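PDB 5J72: putative N-acetylmuramoyl-L-alanine amidase,autolysin cwp6 from Peptoclostridium difficile, which probably hydrolyses the amide bond between N-acetylmuramoyl and L-alanine groups of peptidoglycan through a zinc-binding amidase domain, and carries CWB2 modules that anchor it to the cell wall. Local coordinates for residues L7-V13 with D103-E109; I147-W152 with A380-K386; E362-V368 with K410-Y416. All coordinates share one frame. Where two conformers were deposited one is given. Residue numbers count along the deposited sequence, not the author numbering.

Contact 1. Residues L7-V13 with D103-E109; sequences LQRKSVV and DYDVTQE
The short strand at Ser11-Val13 runs parallel to the start of strand 106-113, the short axes approaching to 4.4 Å at an angle of 37°. Ser11 CA lies 4.9 Å from Thr107 CA and Val12 CA 4.7 Å from Gln108 CA. Val12 uses both backbone polar groups across the gap: its N donates to Thr107 O (2.8 Å) and its O accepts from Glu109 N (2.8 Å). One step earlier, Thr107 N donates to Lys10 O (2.9 Å). Gln108 instead turns its backbone the other way, to Asn71, and its side-chain amide is held by Trp73 and Lys65. Before the strand, Lys10 breaks the extended course (psi -7°), and its bent side chain (chi1 and chi2 both m) brings NZ to Asp103 O at 2.8 Å. Water 2 extends this link, 2.7 Å from Lys10 NZ and 2.9 Å from Asp105 O. Water 1 donates to Asp105 O (3.0 Å) and lies 2.8 Å from Thr107 OG1, while water 3 joins Ser11 OG (2.7 Å) to Glu109 OE1 (2.6 Å). Two charged side chains find partners outside the pair: Arg9 on Lys17 O and Leu387 O, Asp105 in a salt bridge with Lys102. Apolar packing is modest: Val12 CG2 meets Val106 CG1 at 3.7 Å, and Leu7 CD1 lies 3.9 Å from Tyr104 CB, at the edge of that ring. Asp103, with Asn100, is a calcium ligand seen for this protein, though that calcium is absent from this chain. The parallel pair 11-13/106-113 is the exception among antiparallel pairings in the N-terminal domain, making its sheet mixed.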
loop_
_atom_site.group_PDB
_atom_site.type_symbol
_atom_site.label_atom_id
_atom_site.label_comp_id
_atom_site.label_asym_id
_atom_site.label_seq_id
_atom_site.Cartn_x
_atom_site.Cartn_y
_atom_site.Cartn_z
ATOM N N LEU A 7 10.444 -15.951 15.513
ATOM C CA LEU A 7 9.301 -16.423 14.721
ATOM C C LEU A 7 8.864 -15.276 13.799
ATOM O O LEU A 7 8.784 -14.122 14.234
ATOM C CB LEU A 7 8.109 -16.793 15.637
ATOM C CG LEU A 7 8.451 -17.944 16.630
ATOM C CD1 LEU A 7 7.118 -18.296 17.420
ATOM C CD2 LEU A 7 9.041 -19.168 15.881
ATOM N N GLN A 8 8.593 -15.596 12.555
ATOM C CA GLN A 8 8.204 -14.492 11.617
ATOM C C GLN A 8 6.815 -13.874 11.900
ATOM O O GLN A 8 6.658 -12.630 11.894
ATOM C CB GLN A 8 8.260 -15.029 10.206
ATOM C CG GLN A 8 7.773 -13.976 9.139
ATOM C CD GLN A 8 7.780 -14.606 7.763
ATOM O OE1 GLN A 8 7.579 -15.809 7.622
ATOM N NE2 GLN A 8 7.971 -13.769 6.690
ATOM N N ARG A 9 5.802 -14.728 12.199
ATOM C CA ARG A 9 4.386 -14.285 12.355
ATOM C C ARG A 9 3.829 -14.683 13.668
ATOM O O ARG A 9 4.083 -15.793 14.103
ATOM C CB ARG A 9 3.472 -15.006 11.327
ATOM C CG ARG A 9 4.023 -15.093 9.912
ATOM C CD ARG A 9 2.917 -15.210 8.826
ATOM N NE ARG A 9 3.627 -15.378 7.536
ATOM C CZ ARG A 9 4.063 -14.380 6.753
ATOM N NH1 ARG A 9 4.746 -14.643 5.652
ATOM N NH2 ARG A 9 3.793 -13.130 7.055
ATOM N N LYS A 10 3.051 -13.790 14.328
ATOM C CA LYS A 10 2.433 -14.121 15.600
ATOM C C LYS A 10 0.902 -14.227 15.420
ATOM O O LYS A 10 0.176 -14.610 16.342
ATOM C CB LYS A 10 2.725 -13.026 16.601
ATOM C CG LYS A 10 4.256 -12.873 16.868
ATOM C CD LYS A 10 4.850 -14.236 17.293
ATOM C CE LYS A 10 4.942 -14.416 18.774
ATOM N NZ LYS A 10 5.234 -13.128 19.540
ATOM N N SER A 11 0.414 -13.866 14.234
ATOM C CA SER A 11 -1.019 -14.001 13.891
ATOM C C SER A 11 -1.059 -14.766 12.562
ATOM O O SER A 11 -0.406 -14.335 11.585
ATOM C CB SER A 11 -1.656 -12.618 13.760
ATOM O OG SER A 11 -3.039 -12.737 13.493
ATOM N N VAL A 12 -1.756 -15.910 12.498
ATOM C CA VAL A 12 -1.775 -16.727 11.286
ATOM C C VAL A 12 -3.228 -17.200 10.997
ATOM O O VAL A 12 -4.128 -16.815 11.740
ATOM C CB VAL A 12 -0.830 -17.974 11.457
ATOM C CG1 VAL A 12 0.624 -17.502 11.688
ATOM C CG2 VAL A 12 -1.291 -18.855 12.622
ATOM N N VAL A 13 -3.398 -17.988 9.958
ATOM C CA VAL A 13 -4.703 -18.619 9.667
ATOM C C VAL A 13 -4.318 -20.035 9.239
ATOM O O VAL A 13 -3.166 -20.347 9.043
ATOM C CB VAL A 13 -5.521 -17.914 8.526
ATOM C CG1 VAL A 13 -5.819 -16.440 8.880
ATOM C CG2 VAL A 13 -4.719 -17.939 7.240
ATOM N N ASP A 103 5.975 -15.386 25.213
ATOM C CA ASP A 103 6.416 -14.465 24.157
ATOM C C ASP A 103 6.339 -15.131 22.760
ATOM O O ASP A 103 6.413 -14.408 21.738
ATOM C CB ASP A 103 7.903 -14.129 24.334
ATOM C CG ASP A 103 8.204 -13.326 25.570
ATOM O OD1 ASP A 103 9.379 -13.211 25.910
ATOM O OD2 ASP A 103 7.252 -12.816 26.204
ATOM N N TYR A 104 6.241 -16.465 22.688
ATOM C CA TYR A 104 6.200 -17.129 21.377
ATOM C C TYR A 104 4.781 -17.604 20.984
ATOM O O TYR A 104 4.646 -18.265 19.971
ATOM C CB TYR A 104 7.165 -18.344 21.347
ATOM C CG TYR A 104 8.517 -17.886 21.814
ATOM C CD1 TYR A 104 8.960 -18.175 23.107
ATOM C CD2 TYR A 104 9.305 -17.035 21.021
ATOM C CE1 TYR A 104 10.130 -17.620 23.612
ATOM C CE2 TYR A 104 10.486 -16.460 21.532
ATOM C CZ TYR A 104 10.876 -16.756 22.833
ATOM O OH TYR A 104 11.945 -16.137 23.430
ATOM N N ASP A 105 3.756 -17.263 21.753
ATOM C CA ASP A 105 2.386 -17.739 21.402
ATOM C C ASP A 105 1.954 -17.216 20.044
ATOM O O ASP A 105 2.169 -16.026 19.757
ATOM C CB ASP A 105 1.412 -17.148 22.411
ATOM C CG ASP A 105 1.430 -17.840 23.757
ATOM O OD1 ASP A 105 2.182 -18.813 23.926
ATOM O OD2 ASP A 105 0.706 -17.403 24.629
ATOM N N VAL A 106 1.339 -18.045 19.227
ATOM C CA VAL A 106 0.911 -17.627 17.889
ATOM C C VAL A 106 -0.567 -17.841 17.790
ATOM O O VAL A 106 -1.018 -18.961 18.115
ATOM C CB VAL A 106 1.695 -18.459 16.832
ATOM C CG1 VAL A 106 1.087 -18.247 15.446
ATOM C CG2 VAL A 106 3.181 -18.043 16.862
ATOM N N THR A 107 -1.336 -16.789 17.423
ATOM C CA THR A 107 -2.784 -16.910 17.349
ATOM C C THR A 107 -3.216 -17.276 15.934
ATOM O O THR A 107 -2.827 -16.610 14.947
ATOM C CB THR A 107 -3.418 -15.573 17.794
ATOM O OG1 THR A 107 -2.955 -15.289 19.103
ATOM C CG2 THR A 107 -4.935 -15.651 17.808
ATOM N N GLN A 108 -4.027 -18.329 15.821
ATOM C CA GLN A 108 -4.548 -18.769 14.518
ATOM C C GLN A 108 -5.978 -18.302 14.413
ATOM O O GLN A 108 -6.897 -18.832 15.060
ATOM C CB GLN A 108 -4.460 -20.304 14.394
ATOM C CG GLN A 108 -4.938 -20.815 13.030
ATOM C CD GLN A 108 -4.493 -22.257 12.867
ATOM O OE1 GLN A 108 -3.364 -22.614 13.179
ATOM N NE2 GLN A 108 -5.368 -23.114 12.288
ATOM N N GLU A 109 -6.214 -17.290 13.577
ATOM C CA GLU A 109 -7.565 -16.743 13.411
ATOM C C GLU A 109 -8.201 -17.387 12.184
ATOM O O GLU A 109 -7.566 -18.172 11.483
ATOM C CB GLU A 109 -7.468 -15.242 13.123
ATOM C CG GLU A 109 -6.605 -14.516 14.115
ATOM C CD GLU A 109 -7.409 -14.098 15.359
ATOM O OE1 GLU A 109 -6.890 -13.291 16.145
ATOM O OE2 GLU A 109 -8.532 -14.572 15.543
HETATM O O HOH W 1 -0.370 -14.475 19.752
HETATM O O HOH W 2 3.278 -13.836 21.312
HETATM O O HOH W 3 -4.463 -12.316 15.767
#

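Contact 2. Residues I147-W152 with A380-K386; sequences ISKQGW and AGPLAAK
The last turn of helix 140-151 lies beside helix 375-387, nearly parallel: the short axes approach to 9.7 Å and cross at 20°. Gly151 and Leu383 have CA atoms 6.2 Å apart, Ile147 and Ala380 6.6 Å. The main bump is Leu383 (chi1 t, chi2 p). It fills a hollow lined by Ile147, Gln150 and Gly151, with its CB 3.9 Å from Ile147 CG2, its CD2 4.3 Å from Gln150 CG and its CD1 4.0 Å from Gly151 CA. The absence of a side chain makes that hollow: a CB built on Gly151 would come within 3.0 Å of Leu383 CD1 and 2.8 Å of Trp152 CZ3. At one end Ile147 (chi1 m, chi2 t) pushes CD1 to 3.7 Å from Ala380 N. Trp152, the first residue to leave helical geometry, swings its indole (chi1 m, chi2 -93°) so that CH2 reaches Pro382 CB at 3.9 Å; the backbone between Pro382 and Leu383 meets the ring at its edge. The indole NE1 is held by Asp181 O. At the other end Lys386, extended through chi3 and then bent at chi4 (p), puts CE 3.4 Å from Gly151 O. Its NZ is 5.8 Å from the centroid of the Trp152 five-membered ring, at most a weak cation-pi attraction, and it also bonds Leu7 O. No hydrogen bond joins the segments; water 4 spans Gly151 O (3.2 Å) and Lys386 NZ (2.9 Å). The first and third CWB2 repeats thus meet by apolar shape matching, their polar link a single water, near a bound calcium ion.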
loop_
_atom_site.group_PDB
_atom_site.type_symbol
_atom_site.label_atom_id
_atom_site.label_comp_id
_atom_site.label_asym_id
_atom_site.label_seq_id
_atom_site.Cartn_x
_atom_site.Cartn_y
_atom_site.Cartn_z
ATOM N N ILE A 147 3.076 -1.843 17.499
ATOM C CA ILE A 147 3.725 -2.534 16.378
ATOM C C ILE A 147 4.958 -3.314 16.911
ATOM O O ILE A 147 5.219 -4.451 16.522
ATOM C CB ILE A 147 4.113 -1.474 15.327
ATOM C CG1 ILE A 147 2.828 -0.964 14.570
ATOM C CG2 ILE A 147 5.059 -2.125 14.267
ATOM C CD1 ILE A 147 3.136 0.342 13.747
ATOM N N SER A 148 5.704 -2.656 17.749
ATOM C CA SER A 148 6.901 -3.206 18.397
ATOM C C SER A 148 6.528 -4.504 19.190
ATOM O O SER A 148 7.171 -5.550 19.056
ATOM C CB SER A 148 7.470 -2.106 19.342
ATOM O OG SER A 148 8.589 -2.683 20.009
ATOM N N LYS A 149 5.442 -4.454 19.962
ATOM C CA LYS A 149 4.983 -5.645 20.741
ATOM C C LYS A 149 4.552 -6.733 19.862
ATOM O O LYS A 149 4.688 -7.906 20.200
ATOM C CB LYS A 149 3.820 -5.247 21.644
ATOM C CG LYS A 149 4.331 -4.451 22.804
ATOM C CD LYS A 149 3.170 -3.917 23.668
ATOM C CE LYS A 149 3.802 -3.183 24.841
ATOM N NZ LYS A 149 2.801 -2.535 25.765
ATOM N N GLN A 150 4.010 -6.399 18.694
ATOM C CA GLN A 150 3.603 -7.454 17.770
ATOM C C GLN A 150 4.748 -8.188 17.148
ATOM O O GLN A 150 4.725 -9.430 17.097
ATOM C CB GLN A 150 2.734 -6.838 16.621
ATOM C CG GLN A 150 2.124 -7.887 15.687
ATOM C CD GLN A 150 1.110 -8.774 16.420
ATOM O OE1 GLN A 150 0.533 -8.377 17.453
ATOM N NE2 GLN A 150 0.845 -9.961 15.841
ATOM N N GLY A 151 5.789 -7.491 16.639
ATOM C CA GLY A 151 6.820 -8.269 15.951
ATOM C C GLY A 151 8.048 -8.575 16.817
ATOM O O GLY A 151 8.933 -9.357 16.426
ATOM N N TRP A 152 8.103 -7.944 18.015
ATOM C CA TRP A 152 9.308 -8.087 18.909
ATOM C C TRP A 152 8.820 -8.319 20.328
ATOM O O TRP A 152 9.273 -7.688 21.300
ATOM C CB TRP A 152 10.161 -6.754 18.809
ATOM C CG TRP A 152 10.728 -6.611 17.444
ATOM C CD1 TRP A 152 11.968 -7.026 17.015
ATOM C CD2 TRP A 152 10.069 -6.040 16.279
ATOM N NE1 TRP A 152 12.126 -6.729 15.665
ATOM C CE2 TRP A 152 10.973 -6.124 15.197
ATOM C CE3 TRP A 152 8.805 -5.480 16.054
ATOM C CZ2 TRP A 152 10.655 -5.643 13.904
ATOM C CZ3 TRP A 152 8.476 -5.019 14.772
ATOM C CH2 TRP A 152 9.400 -5.095 13.720
ATOM N N ALA A 380 5.123 1.144 10.671
ATOM C CA ALA A 380 4.657 -0.183 10.247
ATOM C C ALA A 380 5.672 -0.832 9.343
ATOM O O ALA A 380 5.680 -2.043 9.188
ATOM C CB ALA A 380 3.314 -0.020 9.494
ATOM N N GLY A 381 6.544 -0.021 8.723
ATOM C CA GLY A 381 7.473 -0.578 7.730
ATOM C C GLY A 381 8.297 -1.766 8.165
ATOM O O GLY A 381 8.375 -2.769 7.431
ATOM N N PRO A 382 8.977 -1.706 9.335
ATOM C CA PRO A 382 9.819 -2.853 9.803
ATOM C C PRO A 382 8.998 -4.163 9.961
ATOM O O PRO A 382 9.471 -5.251 9.745
ATOM C CB PRO A 382 10.422 -2.301 11.133
ATOM C CG PRO A 382 10.491 -0.845 10.883
ATOM C CD PRO A 382 9.148 -0.533 10.216
ATOM N N LEU A 383 7.755 -3.980 10.392
ATOM C CA LEU A 383 6.872 -5.160 10.579
ATOM C C LEU A 383 6.402 -5.684 9.264
ATOM O O LEU A 383 6.426 -6.904 9.020
ATOM C CB LEU A 383 5.653 -4.753 11.478
ATOM C CG LEU A 383 4.648 -5.966 11.666
ATOM C CD1 LEU A 383 5.313 -7.100 12.471
ATOM C CD2 LEU A 383 3.399 -5.434 12.449
ATOM N N ALA A 384 6.016 -4.770 8.333
ATOM C CA ALA A 384 5.623 -5.213 6.985
ATOM C C ALA A 384 6.830 -5.967 6.339
ATOM O O ALA A 384 6.717 -7.011 5.698
ATOM C CB ALA A 384 5.274 -3.949 6.143
ATOM N N ALA A 385 8.045 -5.416 6.539
ATOM C CA ALA A 385 9.220 -6.083 5.941
ATOM C C ALA A 385 9.437 -7.512 6.577
ATOM O O ALA A 385 9.726 -8.453 5.869
ATOM C CB ALA A 385 10.452 -5.257 6.248
ATOM N N LYS A 386 9.317 -7.615 7.885
ATOM C CA LYS A 386 9.470 -8.916 8.615
ATOM C C LYS A 386 8.407 -9.945 8.067
ATOM O O LYS A 386 8.709 -11.098 7.791
ATOM C CB LYS A 386 9.193 -8.651 10.121
ATOM C CG LYS A 386 9.342 -9.953 10.985
ATOM C CD LYS A 386 9.123 -9.582 12.479
ATOM C CE LYS A 386 9.074 -10.863 13.336
ATOM N NZ LYS A 386 10.410 -11.540 13.453
HETATM O O HOH W 4 11.879 -9.794 15.261
#

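Contact 3. Residues E362-V368 with K410-Y416; sequences ELSAMLV and KTAETVY. With NA (sodium ion), chain E.
Five backbone hydrogen bonds pair the segments in parallel: Leu363 N to Thr411 O (2.7 Å), Glu413 N to Leu363 O (3.2 Å), Met366 N to Thr414 O (2.9 Å), Tyr416 N to Met366 O (2.9 Å) and Val368 N to Tyr416 O (2.7 Å). The axes of the short strands 365-368 and 414-416 approach to 4.7 Å, at 17°. Both segments turn a corner, at Ser364 and Glu413; register holds, Leu363 facing Ala412 before it and Met366 facing Val415 after it. With 391-394 beyond 362-370, these strands of the third CWB2 repeat give the parallel order 2-1-3 shared by the other two. Among apolar contacts, Met366 CB meets Ala412 CB at 4.1 Å and Val368 CG2 meets Val415 CG1 at 4.0 Å. On the side facing helix 375-387, Leu367 CG packs on Tyr416 CB (3.9 Å), while Ala365 CB touches the ring edge at Tyr416 CE2 (3.8 Å). Among polar links, water 6 lies 2.9 Å from Leu363 O and 2.7 Å from Thr411 OG1; Glu362 OE2 is hydrogen-bonded to His437 NE2 and Glu413 OE1 to Ser16 OG. Lys410 O binds sodium at 2.3 Å, with the carbonyls of Leu407, Ser408, Ser433 and Lys436.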
loop_
_atom_site.group_PDB
_atom_site.type_symbol
_atom_site.label_atom_id
_atom_site.label_comp_id
_atom_site.label_asym_id
_atom_site.label_seq_id
_atom_site.Cartn_x
_atom_site.Cartn_y
_atom_site.Cartn_z
ATOM N N GLU A 362 -1.813 -14.410 -3.833
ATOM C CA GLU A 362 -2.130 -14.711 -2.413
ATOM C C GLU A 362 -1.061 -14.093 -1.520
ATOM O O GLU A 362 0.079 -14.552 -1.515
ATOM C CB GLU A 362 -2.203 -16.248 -2.186
ATOM C CG GLU A 362 -3.231 -16.845 -3.150
ATOM C CD GLU A 362 -3.685 -18.252 -2.776
ATOM O OE1 GLU A 362 -2.862 -19.032 -2.224
ATOM O OE2 GLU A 362 -4.882 -18.553 -3.031
ATOM N N LEU A 363 -1.400 -13.044 -0.811
ATOM C CA LEU A 363 -0.394 -12.404 0.037
ATOM C C LEU A 363 -0.441 -13.047 1.435
ATOM O O LEU A 363 -1.475 -13.590 1.818
ATOM C CB LEU A 363 -0.742 -10.923 0.165
ATOM C CG LEU A 363 -0.808 -10.176 -1.192
ATOM C CD1 LEU A 363 -1.374 -8.774 -0.886
ATOM C CD2 LEU A 363 0.562 -10.157 -1.884
ATOM N N SER A 364 0.643 -12.973 2.183
ATOM C CA SER A 364 0.601 -13.511 3.546
ATOM C C SER A 364 -0.131 -12.494 4.425
ATOM O O SER A 364 -0.685 -12.851 5.455
ATOM C CB SER A 364 2.021 -13.686 4.068
ATOM O OG SER A 364 2.644 -12.406 4.043
ATOM N N ALA A 365 -0.117 -11.207 4.039
ATOM C CA ALA A 365 -0.789 -10.201 4.861
ATOM C C ALA A 365 -0.923 -8.895 4.122
ATOM O O ALA A 365 -0.336 -8.755 3.055
ATOM C CB ALA A 365 0.011 -9.930 6.113
ATOM N N MET A 366 -1.676 -7.950 4.693
ATOM C CA MET A 366 -1.755 -6.608 4.111
ATOM C C MET A 366 -1.805 -5.727 5.242
ATOM O O MET A 366 -2.633 -5.928 6.110
ATOM C CB MET A 366 -3.025 -6.396 3.228
ATOM C CG MET A 366 -3.135 -4.952 2.676
ATOM S SD MET A 366 -2.102 -4.805 1.222
ATOM C CE MET A 366 -3.210 -5.505 -0.033
ATOM N N LEU A 367 -0.898 -4.740 5.318
ATOM C CA LEU A 367 -0.941 -3.806 6.443
ATOM C C LEU A 367 -1.608 -2.541 5.946
ATOM O O LEU A 367 -1.146 -1.976 4.955
ATOM C CB LEU A 367 0.512 -3.479 6.971
ATOM C CG LEU A 367 1.192 -4.630 7.809
ATOM C CD1 LEU A 367 1.754 -5.678 6.806
ATOM C CD2 LEU A 367 2.340 -4.107 8.694
ATOM N N VAL A 368 -2.616 -2.024 6.675
ATOM C CA VAL A 368 -3.367 -0.873 6.145
ATOM C C VAL A 368 -3.207 0.342 7.007
ATOM O O VAL A 368 -3.576 0.311 8.170
ATOM C CB VAL A 368 -4.886 -1.250 6.083
ATOM C CG1 VAL A 368 -5.701 -0.020 5.572
ATOM C CG2 VAL A 368 -5.074 -2.444 5.159
ATOM N N LYS A 410 -6.596 -10.096 -5.447
ATOM C CA LYS A 410 -5.760 -10.831 -4.462
ATOM C C LYS A 410 -6.478 -11.234 -3.202
ATOM O O LYS A 410 -7.591 -10.796 -2.919
ATOM C CB LYS A 410 -4.582 -9.912 -4.019
ATOM C CG LYS A 410 -3.682 -9.487 -5.177
ATOM C CD LYS A 410 -2.374 -8.705 -4.673
ATOM C CE LYS A 410 -1.546 -8.162 -5.833
ATOM N NZ LYS A 410 -0.884 -9.223 -6.597
ATOM N N THR A 411 -5.805 -12.093 -2.418
ATOM C CA THR A 411 -6.316 -12.374 -1.076
ATOM C C THR A 411 -5.109 -12.123 -0.148
ATOM O O THR A 411 -3.978 -12.108 -0.635
ATOM C CB THR A 411 -6.776 -13.867 -0.916
ATOM O OG1 THR A 411 -5.664 -14.740 -1.203
ATOM C CG2 THR A 411 -7.920 -14.204 -1.849
ATOM N N ALA A 412 -5.354 -11.879 1.111
ATOM C CA ALA A 412 -4.291 -11.716 2.115
ATOM C C ALA A 412 -4.779 -12.580 3.292
ATOM O O ALA A 412 -5.964 -12.507 3.648
ATOM C CB ALA A 412 -4.191 -10.275 2.576
ATOM N N GLU A 413 -3.869 -13.347 3.939
ATOM C CA GLU A 413 -4.313 -14.175 5.097
ATOM C C GLU A 413 -4.724 -13.351 6.261
ATOM O O GLU A 413 -5.733 -13.645 6.884
ATOM C CB GLU A 413 -3.171 -15.102 5.510
ATOM C CG GLU A 413 -2.842 -16.020 4.364
ATOM C CD GLU A 413 -1.569 -16.838 4.601
ATOM O OE1 GLU A 413 -0.864 -16.594 5.583
ATOM O OE2 GLU A 413 -1.290 -17.730 3.788
ATOM N N THR A 414 -3.977 -12.282 6.571
ATOM C CA THR A 414 -4.266 -11.425 7.698
ATOM C C THR A 414 -4.193 -9.950 7.295
ATOM O O THR A 414 -3.269 -9.579 6.545
ATOM C CB THR A 414 -3.194 -11.644 8.809
ATOM O OG1 THR A 414 -3.155 -13.054 9.116
ATOM C CG2 THR A 414 -3.473 -10.842 10.073
ATOM N N VAL A 415 -5.078 -9.142 7.830
ATOM C CA VAL A 415 -5.061 -7.736 7.524
ATOM C C VAL A 415 -4.705 -7.054 8.804
ATOM O O VAL A 415 -5.338 -7.284 9.844
ATOM C CB VAL A 415 -6.455 -7.252 7.021
ATOM C CG1 VAL A 415 -6.479 -5.715 6.913
ATOM C CG2 VAL A 415 -6.795 -7.897 5.700
ATOM N N TYR A 416 -3.657 -6.216 8.793
ATOM C CA TYR A 416 -3.332 -5.494 9.982
ATOM C C TYR A 416 -3.786 -4.085 9.853
ATOM O O TYR A 416 -3.424 -3.435 8.865
ATOM C CB TYR A 416 -1.810 -5.442 10.211
ATOM C CG TYR A 416 -1.220 -6.796 10.528
ATOM C CD1 TYR A 416 -0.879 -7.137 11.821
ATOM C CD2 TYR A 416 -0.967 -7.717 9.520
ATOM C CE1 TYR A 416 -0.283 -8.392 12.111
ATOM C CE2 TYR A 416 -0.380 -8.953 9.799
ATOM C CZ TYR A 416 -0.043 -9.276 11.093
ATOM O OH TYR A 416 0.546 -10.524 11.293
HETATM NA NA NA E . -9.750 -10.230 -3.364
HETATM O O HOH W 5 -6.504 -17.488 -0.487
HETATM O O HOH W 6 -3.732 -15.065 0.713
#

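From the N terminus, contact 1 closes first, bringing residues 103-109 back to 7-13 after 89 mostly strand residues and so completing part of the N-terminal domain. Contact 2 then opens at 147-152 and closes over 227 residues, joining the first CWB2 repeat to the third. Contact 3 crosses it: 362-368 comes before 380-386, and 410-416 after, so helix 375-387 serves contact 2 while lying in the connection between the strands of contact 3. The three meet in space, with centres 13-14 Å apart. Gln8 NE2 reaches Lys386 O (3.0 Å), Ser11 CB approaches Tyr416 OH (3.9 Å), and Leu383 CD2 packs on Leu367 CD2 (4.1 Å), uniting N-terminal domain and cell-wall-binding repeats.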